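Local atomic coordinates of galectin (Xenopus laevis, PDB entry 3WUC), a protein that probably binds beta-galactosides such as lactose, as a proto-type galectin whose carbohydrate-recognition domain is a beta-sandwich. Residues Val24-Asp38 with Asn122-Ile134. Residues are numbered along the deposited sequence; the frame is centred on the assembly and turned at random.
With GAL (beta-D-galactopyranose), chain D.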
ATOM      1  N   VAL B  24      -1.982  10.647   0.566  1.00 12.81           N
ATOM      2  CA  VAL B  24      -0.614  11.131   0.349  1.00 14.31           C
ATOM      3  C   VAL B  24       0.214  10.776   1.564  1.00 14.72           C
ATOM      4  O   VAL B  24      -0.091  11.204   2.686  1.00 15.83           O
ATOM      5  CB  VAL B  24      -0.604  12.689   0.140  1.00 17.16           C
ATOM      6  CG1 VAL B  24       0.794  13.214  -0.069  1.00 18.87           C
ATOM      7  CG2 VAL B  24      -1.549  13.087  -0.966  1.00 18.98           C
ATOM      8  N   ARG B  25       1.220   9.964   1.336  1.00 13.43           N
ATOM      9  CA  ARG B  25       2.293   9.669   2.258  1.00 14.39           C
ATOM     10  C   ARG B  25       3.604  10.246   1.798  1.00 12.95           C
ATOM     11  O   ARG B  25       3.938  10.144   0.618  1.00 13.58           O
ATOM     12  CB  ARG B  25       2.426   8.143   2.381  1.00 17.21           C
ATOM     13  CG  ARG B  25       1.256   7.547   3.055  1.00 20.58           C
ATOM     14  CD  ARG B  25       1.398   6.004   3.204  1.00 23.63           C
ATOM     15  NE  ARG B  25       2.427   5.665   4.179  1.00 24.59           N
ATOM     16  CZ  ARG B  25       2.679   4.430   4.630  1.00 30.53           C
ATOM     17  NH1 ARG B  25       1.940   3.423   4.214  1.00 31.09           N
ATOM     18  NH2 ARG B  25       3.640   4.244   5.514  1.00 31.38           N
ATOM     19  N   GLY B  26       4.303  10.840   2.724  1.00 14.82           N
ATOM     20  CA  GLY B  26       5.597  11.408   2.418  1.00 14.82           C
ATOM     21  C   GLY B  26       6.402  11.713   3.622  1.00 15.25           C
ATOM     22  O   GLY B  26       5.901  11.623   4.725  1.00 15.58           O
ATOM     23  N   ARG B  27       7.660  12.119   3.420  1.00 14.36           N
ATOM     24  CA  ARG B  27       8.567  12.404   4.520  1.00 16.73           C
ATOM     25  C   ARG B  27       8.768  13.948   4.590  1.00 16.37           C
ATOM     26  O   ARG B  27       9.246  14.555   3.624  1.00 15.83           O
ATOM     27  CB  ARG B  27       9.926  11.709   4.396  1.00 19.34           C
ATOM     28  CG  ARG B  27      10.839  12.024   5.557  1.00 23.19           C
ATOM     29  CD  ARG B  27      12.148  11.193   5.553  1.00 24.08           C
ATOM     30  NE  ARG B  27      11.858   9.749   5.707  1.00 28.49           N
ATOM     31  CZ  ARG B  27      11.684   9.071   6.855  1.00 29.67           C
ATOM     32  NH1 ARG B  27      11.824   9.625   8.075  1.00 29.05           N
ATOM     33  NH2 ARG B  27      11.384   7.775   6.783  1.00 31.76           N
ATOM     34  N   ILE B  28       8.431  14.530   5.719  1.00 16.77           N
ATOM     35  CA  ILE B  28       8.497  15.970   5.891  1.00 15.75           C
ATOM     36  C   ILE B  28       9.962  16.356   5.914  1.00 18.21           C
ATOM     37  O   ILE B  28      10.768  15.661   6.582  1.00 20.14           O
ATOM     38  CB  ILE B  28       7.818  16.430   7.164  1.00 15.65           C
ATOM     39  CG1 ILE B  28       6.354  16.057   7.153  1.00 15.75           C
ATOM     40  CG2 ILE B  28       7.990  17.967   7.303  1.00 16.02           C
ATOM     41  CD1 ILE B  28       5.754  16.046   8.522  1.00 16.98           C
ATOM     42  N   ALA B  29      10.340  17.392   5.125  1.00 17.52           N
ATOM     43  CA  ALA B  29      11.719  17.861   5.201  1.00 19.74           C
ATOM     44  C   ALA B  29      12.231  18.140   6.645  1.00 19.88           C
ATOM     45  O   ALA B  29      11.590  18.826   7.448  1.00 19.51           O
ATOM     46  CB  ALA B  29      11.812  19.096   4.358  1.00 20.36           C
ATOM     47  N   LYS B  30      13.434  17.632   6.918  1.00 25.23           N
ATOM     48  CA  LYS B  30      14.040  17.776   8.253  1.00 26.30           C
ATOM     49  C   LYS B  30      14.316  19.253   8.527  1.00 22.71           C
ATOM     50  O   LYS B  30      14.814  19.977   7.666  1.00 28.38           O
ATOM     51  CB  LYS B  30      15.351  16.970   8.410  1.00 29.04           C
ATOM     52  CG  LYS B  30      16.068  17.163   9.779  1.00 36.39           C
ATOM     53  CD  LYS B  30      15.328  16.527  10.978  1.00 39.14           C
ATOM     54  CE  LYS B  30      14.189  17.377  11.596  1.00 36.54           C
ATOM     55  NZ  LYS B  30      14.466  18.331  12.734  1.00 45.74           N
ATOM     56  N   GLY B  31      13.873  19.685   9.684  1.00 23.67           N
ATOM     57  CA  GLY B  31      14.206  21.010  10.221  1.00 26.49           C
ATOM     58  C   GLY B  31      13.369  22.099   9.569  1.00 25.98           C
ATOM     59  O   GLY B  31      13.553  23.289   9.817  1.00 26.15           O
ATOM     60  N   THR B  32      12.346  21.715   8.814  1.00 22.61           N
ATOM     61  CA  THR B  32      11.652  22.676   7.967  1.00 21.31           C
ATOM     62  C   THR B  32      10.694  23.527   8.752  1.00 22.13           C
ATOM     63  O   THR B  32      10.243  23.159   9.858  1.00 23.46           O
ATOM     64  CB  THR B  32      10.856  21.943   6.872  1.00 21.79           C
ATOM     65  OG1 THR B  32      10.491  22.882   5.856  1.00 23.20           O
ATOM     66  CG2 THR B  32       9.605  21.315   7.455  1.00 19.38           C
ATOM     67  N   ASN B  33      10.387  24.730   8.221  1.00 19.35           N
ATOM     68  CA  ASN B  33       9.461  25.578   8.914  1.00 18.72           C
ATOM     69  C   ASN B  33       7.970  25.247   8.711  1.00 18.34           C
ATOM     70  O   ASN B  33       7.116  25.676   9.415  1.00 17.94           O
ATOM     71  CB  ASN B  33       9.766  27.056   8.681  1.00 22.56           C
ATOM     72  CG  ASN B  33       9.687  27.474   7.239  1.00 23.42           C
ATOM     73  OD1 ASN B  33       9.357  26.708   6.303  1.00 26.01           O
ATOM     74  ND2 ASN B  33      10.114  28.713   7.008  1.00 27.72           N
ATOM     75  N   ARG B  34       7.679  24.582   7.583  1.00 16.87           N
ATOM     76  CA  ARG B  34       6.308  24.337   7.168  1.00 16.52           C
ATOM     77  C   ARG B  34       6.381  23.418   5.948  1.00 16.37           C
ATOM     78  O   ARG B  34       7.439  23.311   5.266  1.00 17.06           O
ATOM     79  CB  ARG B  34       5.578  25.644   6.835  1.00 17.07           C
ATOM     80  CG  ARG B  34       6.033  26.307   5.558  1.00 17.52           C
ATOM     81  CD  ARG B  34       5.240  27.554   5.366  1.00 18.66           C
ATOM     82  NE  ARG B  34       5.612  28.291   4.168  1.00 17.71           N
ATOM     83  CZ  ARG B  34       4.776  28.738   3.265  1.00 17.02           C
ATOM     84  NH1 ARG B  34       3.444  28.608   3.307  1.00 17.88           N
ATOM     85  NH2 ARG B  34       5.328  29.449   2.240  1.00 19.47           N
ATOM     86  N   PHE B  35       5.251  22.751   5.701  1.00 15.02           N
ATOM     87  CA  PHE B  35       5.088  21.932   4.484  1.00 14.10           C
ATOM     88  C   PHE B  35       3.686  22.026   3.995  1.00 12.93           C
ATOM     89  O   PHE B  35       2.754  22.450   4.687  1.00 14.29           O
ATOM     90  CB  PHE B  35       5.537  20.479   4.720  1.00 15.39           C
ATOM     91  CG  PHE B  35       4.565  19.598   5.486  1.00 16.44           C
ATOM     92  CD1 PHE B  35       4.550  19.615   6.843  1.00 16.08           C
ATOM     93  CD2 PHE B  35       3.700  18.795   4.800  1.00 16.13           C
ATOM     94  CE1 PHE B  35       3.671  18.758   7.556  1.00 15.46           C
ATOM     95  CE2 PHE B  35       2.780  17.994   5.457  1.00 17.58           C
ATOM     96  CZ  PHE B  35       2.771  17.991   6.814  1.00 15.85           C
ATOM     97  N   ALA B  36       3.401  21.650   2.759  1.00 12.60           N
ATOM     98  CA  ALA B  36       2.074  21.744   2.242  1.00 13.26           C
ATOM     99  C   ALA B  36       1.750  20.652   1.273  1.00 13.70           C
ATOM    100  O   ALA B  36       2.667  20.197   0.514  1.00 14.12           O
ATOM    101  CB  ALA B  36       1.855  23.079   1.501  1.00 13.32           C
ATOM    102  N   VAL B  37       0.474  20.300   1.256  1.00 11.57           N
ATOM    103  CA  VAL B  37      -0.128  19.485   0.182  1.00 14.02           C
ATOM    104  C   VAL B  37      -1.287  20.300  -0.359  1.00 13.40           C
ATOM    105  O   VAL B  37      -2.135  20.823   0.356  1.00 14.43           O
ATOM    106  CB  VAL B  37      -0.662  18.110   0.682  1.00 13.69           C
ATOM    107  CG1 VAL B  37      -1.241  17.353  -0.515  1.00 15.92           C
ATOM    108  CG2 VAL B  37       0.440  17.304   1.295  1.00 15.26           C
ATOM    109  N   ASP B  38      -1.256  20.541  -1.676  1.00 13.95           N
ATOM    110  CA  ASP B  38      -2.189  21.385  -2.377  1.00 14.87           C
ATOM    111  C   ASP B  38      -2.981  20.591  -3.384  1.00 14.26           C
ATOM    112  O   ASP B  38      -2.467  19.704  -4.102  1.00 15.56           O
ATOM    113  CB  ASP B  38      -1.464  22.429  -3.220  1.00 15.14           C
ATOM    114  CG  ASP B  38      -0.659  23.415  -2.420  1.00 18.19           C
ATOM    115  OD1 ASP B  38      -1.032  23.728  -1.246  1.00 17.10           O
ATOM    116  OD2 ASP B  38       0.346  23.917  -2.959  1.00 20.92           O
ATOM    117  N   ASN B 122      -7.614  17.932 -10.489  1.00 14.50           N
ATOM    118  CA  ASN B 122      -6.605  17.399 -11.343  1.00 15.02           C
ATOM    119  C   ASN B 122      -5.157  17.660 -10.961  1.00 14.05           C
ATOM    120  O   ASN B 122      -4.188  17.075 -11.494  1.00 14.77           O
ATOM    121  CB  ASN B 122      -6.808  17.938 -12.763  1.00 15.96           C
ATOM    122  CG  ASN B 122      -7.818  17.186 -13.564  1.00 16.54           C
ATOM    123  OD1 ASN B 122      -7.833  15.916 -13.601  1.00 18.44           O
ATOM    124  ND2 ASN B 122      -8.722  17.916 -14.169  1.00 20.97           N
ATOM    125  N   TYR B 123      -4.918  18.649 -10.070  1.00 12.70           N
ATOM    126  CA  TYR B 123      -3.658  19.042  -9.639  1.00 14.06           C
ATOM    127  C   TYR B 123      -3.457  18.785  -8.160  1.00 12.70           C
ATOM    128  O   TYR B 123      -4.331  19.087  -7.353  1.00 14.48           O
ATOM    129  CB  TYR B 123      -3.484  20.586  -9.861  1.00 13.35           C
ATOM    130  CG  TYR B 123      -2.219  21.235  -9.370  1.00 12.15           C
ATOM    131  CD1 TYR B 123      -1.024  21.275 -10.097  1.00 14.45           C
ATOM    132  CD2 TYR B 123      -2.176  21.899  -8.151  1.00 12.07           C
ATOM    133  CE1 TYR B 123       0.104  21.904  -9.668  1.00 14.84           C
ATOM    134  CE2 TYR B 123      -1.041  22.511  -7.684  1.00 15.39           C
ATOM    135  CZ  TYR B 123       0.110  22.562  -8.426  1.00 13.97           C
ATOM    136  OH  TYR B 123       1.237  23.173  -7.924  1.00 17.19           O
ATOM    137  N   LEU B 124      -2.313  18.134  -7.892  1.00 13.76           N
ATOM    138  CA  LEU B 124      -1.862  17.865  -6.516  1.00 13.74           C
ATOM    139  C   LEU B 124      -0.390  18.134  -6.376  1.00 14.89           C
ATOM    140  O   LEU B 124       0.438  17.658  -7.192  1.00 16.45           O
ATOM    141  CB  LEU B 124      -2.212  16.416  -6.140  1.00 14.81           C
ATOM    142  CG  LEU B 124      -2.026  15.994  -4.661  1.00 17.01           C
ATOM    143  CD1 LEU B 124      -2.993  14.876  -4.358  1.00 20.20           C
ATOM    144  CD2 LEU B 124      -0.563  15.631  -4.431  1.00 21.08           C
ATOM    145  N   ALA B 125      -0.007  18.952  -5.386  1.00 13.42           N
ATOM    146  CA  ALA B 125       1.377  19.258  -5.212  1.00 13.54           C
ATOM    147  C   ALA B 125       1.872  19.089  -3.808  1.00 13.52           C
ATOM    148  O   ALA B 125       1.039  19.304  -2.872  1.00 14.13           O
ATOM    149  CB  ALA B 125       1.668  20.729  -5.616  1.00 15.32           C
ATOM    150  N   LEU B 126       3.147  18.736  -3.690  1.00 13.20           N
ATOM    151  CA  LEU B 126       3.806  18.585  -2.418  1.00 15.03           C
ATOM    152  C   LEU B 126       4.898  19.601  -2.343  1.00 15.72           C
ATOM    153  O   LEU B 126       5.680  19.775  -3.291  1.00 15.07           O
ATOM    154  CB  LEU B 126       4.451  17.185  -2.263  1.00 16.91           C
ATOM    155  CG  LEU B 126       3.491  16.100  -1.683  1.00 16.87           C
ATOM    156  CD1 LEU B 126       2.270  15.836  -2.536  1.00 18.00           C
ATOM    157  CD2 LEU B 126       4.264  14.780  -1.572  1.00 17.64           C
ATOM    158  N   ASN B 127       5.021  20.285  -1.206  1.00 15.26           N
ATOM    159  CA  ASN B 127       6.038  21.287  -0.964  1.00 16.09           C
ATOM    160  C   ASN B 127       6.634  20.985   0.428  1.00 15.32           C
ATOM    161  O   ASN B 127       5.905  20.846   1.452  1.00 14.67           O
ATOM    162  CB  ASN B 127       5.438  22.715  -1.039  1.00 16.96           C
ATOM    163  CG  ASN B 127       4.972  23.103  -2.470  1.00 19.36           C
ATOM    164  OD1 ASN B 127       5.630  22.814  -3.420  1.00 23.87           O
ATOM    165  ND2 ASN B 127       3.869  23.748  -2.581  1.00 25.50           N
ATOM    166  N   ASN B 128       7.970  20.914   0.465  1.00 16.98           N
ATOM    167  CA  ASN B 128       8.745  20.564   1.668  1.00 16.92           C
ATOM    168  C   ASN B 128       8.336  19.184   2.266  1.00 18.85           C
ATOM    169  O   ASN B 128       8.467  18.938   3.472  1.00 16.53           O
ATOM    170  CB  ASN B 128       8.527  21.692   2.699  1.00 17.11           C
ATOM    171  CG  ASN B 128       9.557  22.816   2.553  1.00 18.49           C
ATOM    172  OD1 ASN B 128      10.400  22.755   1.658  1.00 18.73           O
ATOM    173  ND2 ASN B 128       9.522  23.798   3.449  1.00 20.09           N
ATOM    174  N   ILE B 129       7.928  18.297   1.399  1.00 16.48           N
ATOM    175  CA  ILE B 129       7.662  16.913   1.791  1.00 16.66           C
ATOM    176  C   ILE B 129       7.934  16.031   0.608  1.00 16.75           C
ATOM    177  O   ILE B 129       7.538  16.321  -0.549  1.00 17.87           O
ATOM    178  CB  ILE B 129       6.206  16.842   2.329  1.00 16.60           C
ATOM    179  CG1 ILE B 129       5.879  15.354   2.614  1.00 17.88           C
ATOM    180  CG2 ILE B 129       5.178  17.373   1.352  1.00 17.21           C
ATOM    181  CD1 ILE B 129       4.535  15.088   3.288  1.00 17.98           C
ATOM    182  N   GLU B 130       8.651  14.943   0.819  1.00 17.35           N
ATOM    183  CA  GLU B 130       9.138  14.071  -0.185  1.00 18.64           C
ATOM    184  C   GLU B 130       8.156  12.945  -0.396  1.00 16.36           C
ATOM    185  O   GLU B 130       7.796  12.293   0.593  1.00 17.63           O
ATOM    186  CB  GLU B 130      10.504  13.543   0.238  1.00 21.29           C
ATOM    187  CG  GLU B 130      11.109  12.397  -0.464  1.00 28.61           C
ATOM    188  CD  GLU B 130      12.525  12.093   0.132  1.00 38.68           C
ATOM    189  OE1 GLU B 130      12.854  12.495   1.315  1.00 42.14           O
ATOM    190  OE2 GLU B 130      13.298  11.455  -0.585  1.00 46.27           O
ATOM    191  N   LEU B 131       7.717  12.690  -1.606  1.00 14.92           N
ATOM    192  CA  LEU B 131       6.741  11.645  -1.862  1.00 16.22           C
ATOM    193  C   LEU B 131       7.172  10.273  -1.405  1.00 18.91           C
ATOM    194  O   LEU B 131       8.271   9.845  -1.731  1.00 17.80           O
ATOM    195  CB  LEU B 131       6.434  11.563  -3.364  1.00 17.16           C
ATOM    196  CG  LEU B 131       5.304  10.593  -3.751  1.00 18.81           C
ATOM    197  CD1 LEU B 131       3.942  10.950  -3.187  1.00 18.37           C
ATOM    198  CD2 LEU B 131       5.322  10.485  -5.289  1.00 22.04           C
ATOM    199  N   ILE B 132       6.280   9.557  -0.688  1.00 15.29           N
ATOM    200  CA  ILE B 132       6.409   8.123  -0.480  1.00 15.77           C
ATOM    201  C   ILE B 132       5.384   7.414  -1.338  1.00 16.77           C
ATOM    202  O   ILE B 132       5.749   6.451  -2.053  1.00 17.86           O
ATOM    203  CB  ILE B 132       6.308   7.736   1.001  1.00 16.21           C
ATOM    204  CG1 ILE B 132       7.514   8.264   1.755  1.00 18.67           C
ATOM    205  CG2 ILE B 132       6.196   6.225   1.159  1.00 18.80           C
ATOM    206  CD1 ILE B 132       7.293   8.226   3.247  1.00 19.71           C
ATOM    207  N   SER B 133       4.097   7.793  -1.288  1.00 14.28           N
ATOM    208  CA  SER B 133       3.101   7.163  -2.109  1.00 15.45           C
ATOM    209  C   SER B 133       1.887   8.067  -2.213  1.00 15.07           C
ATOM    210  O   SER B 133       1.624   8.897  -1.317  1.00 14.28           O
ATOM    211  CB  SER B 133       2.704   5.782  -1.644  1.00 17.96           C
ATOM    212  OG  SER B 133       2.093   5.872  -0.338  1.00 19.68           O
ATOM    213  N   ILE B 134       1.202   7.923  -3.305  1.00 14.11           N
ATOM    214  CA  ILE B 134      -0.078   8.516  -3.529  1.00 15.77           C
ATOM    215  C   ILE B 134      -1.068   7.444  -3.979  1.00 16.51           C
ATOM    216  O   ILE B 134      -0.735   6.635  -4.811  1.00 15.11           O
ATOM    217  CB  ILE B 134      -0.036   9.680  -4.531  1.00 16.91           C
ATOM    218  CG1 ILE B 134      -1.406  10.152  -4.846  1.00 20.17           C
ATOM    219  CG2 ILE B 134       0.589   9.232  -5.837  1.00 21.78           C
ATOM    220  CD1 ILE B 134      -1.409  11.501  -5.510  1.00 24.83           C
TER
HETATM  221  C1  GAL D   2       0.956  32.928   2.881  1.00 19.27           C
HETATM  222  C2  GAL D   2       2.108  32.053   2.464  1.00 20.31           C
HETATM  223  C3  GAL D   2       1.689  31.110   1.359  1.00 17.04           C
HETATM  224  C4  GAL D   2       0.426  30.369   1.784  1.00 15.41           C
HETATM  225  C5  GAL D   2      -0.636  31.406   2.213  1.00 16.25           C
HETATM  226  C6  GAL D   2      -1.892  30.698   2.676  1.00 16.12           C
HETATM  227  O2  GAL D   2       3.120  32.942   1.928  1.00 25.68           O
HETATM  228  O3  GAL D   2       2.753  30.297   0.950  1.00 19.01           O
HETATM  229  O4  GAL D   2       0.735  29.401   2.819  1.00 16.03           O
HETATM  230  O5  GAL D   2      -0.121  32.145   3.308  1.00 17.42           O
HETATM  231  O6  GAL D   2      -2.875  31.598   3.162  1.00 17.86           O
HETATM  232  O   HOH W   1      12.146  14.558   3.461  1.00 30.45           O
HETATM  233  O   HOH W   2      11.029  26.395   3.538  1.00 26.94           O
HETATM  234  O   HOH W   3       1.217  24.475  -5.474  1.00 23.41           O
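Two antiparallel strand pairs, one in each sheet of the galectin beta-sandwich, meet where the chain crosses between the sheets: Gly26 and Arg27 run beside Leu131 and Glu130, Ala36 and Asp38 beside Asn127 and Ala125. In the first pair Ile132 and Ser133 both face Arg25, a classic beta bulge; their two N-H groups approach Arg25 O from the same face of its carbonyl plane, at 2.7 Å from Ile132 N and 3.0 Å from Ser133 N. Gly26 follows, and its bare CA lets Glu130 O come within 3.0 Å while Ile132 CD1 lies 3.6 Å from Gly26 C. Asn128, where the second segment passes from one sheet to the other, has positive phi (57°), a conformation asparagine tolerates well. Its side-chain amide holds the loop 29-35: Asn128 ND2 donates to Arg34 O at 2.8 Å, with that oxygen in the amide plane; the backbone O of Asn128 accepts from Ala29 N. Apolar side chains, mostly branched aliphatics, pack between the sheets. Val24 CG1 meets Leu126 CD1 tip to tip at 3.9 Å, and Ile129 CG2 reaches Phe35 CD2 at 4.0 Å. With CG between the backbone N and carbonyl carbon (chi1 77°), the Phe35 ring crosses Ile129 at a slant, and Ile28 CG1 sits over one face, offset toward the rim. On the opposite side of the 36-38/123-127 pair, small Ala36 and Ala125 sit among polar Asp38 and Asn127; Asp38 OD1 is hydrogen-bonded to His49, whose other ring nitrogen binds the galactose, and Asn127 OD1 to Arg10. Arg34 extends from the loop to the sugar, its NH1 and NH2 each donating to galactose O3, which lies in the guanidinium plane at 3.0 Å from Arg34 NH2, while Asn51 and Met3 take further N-H groups.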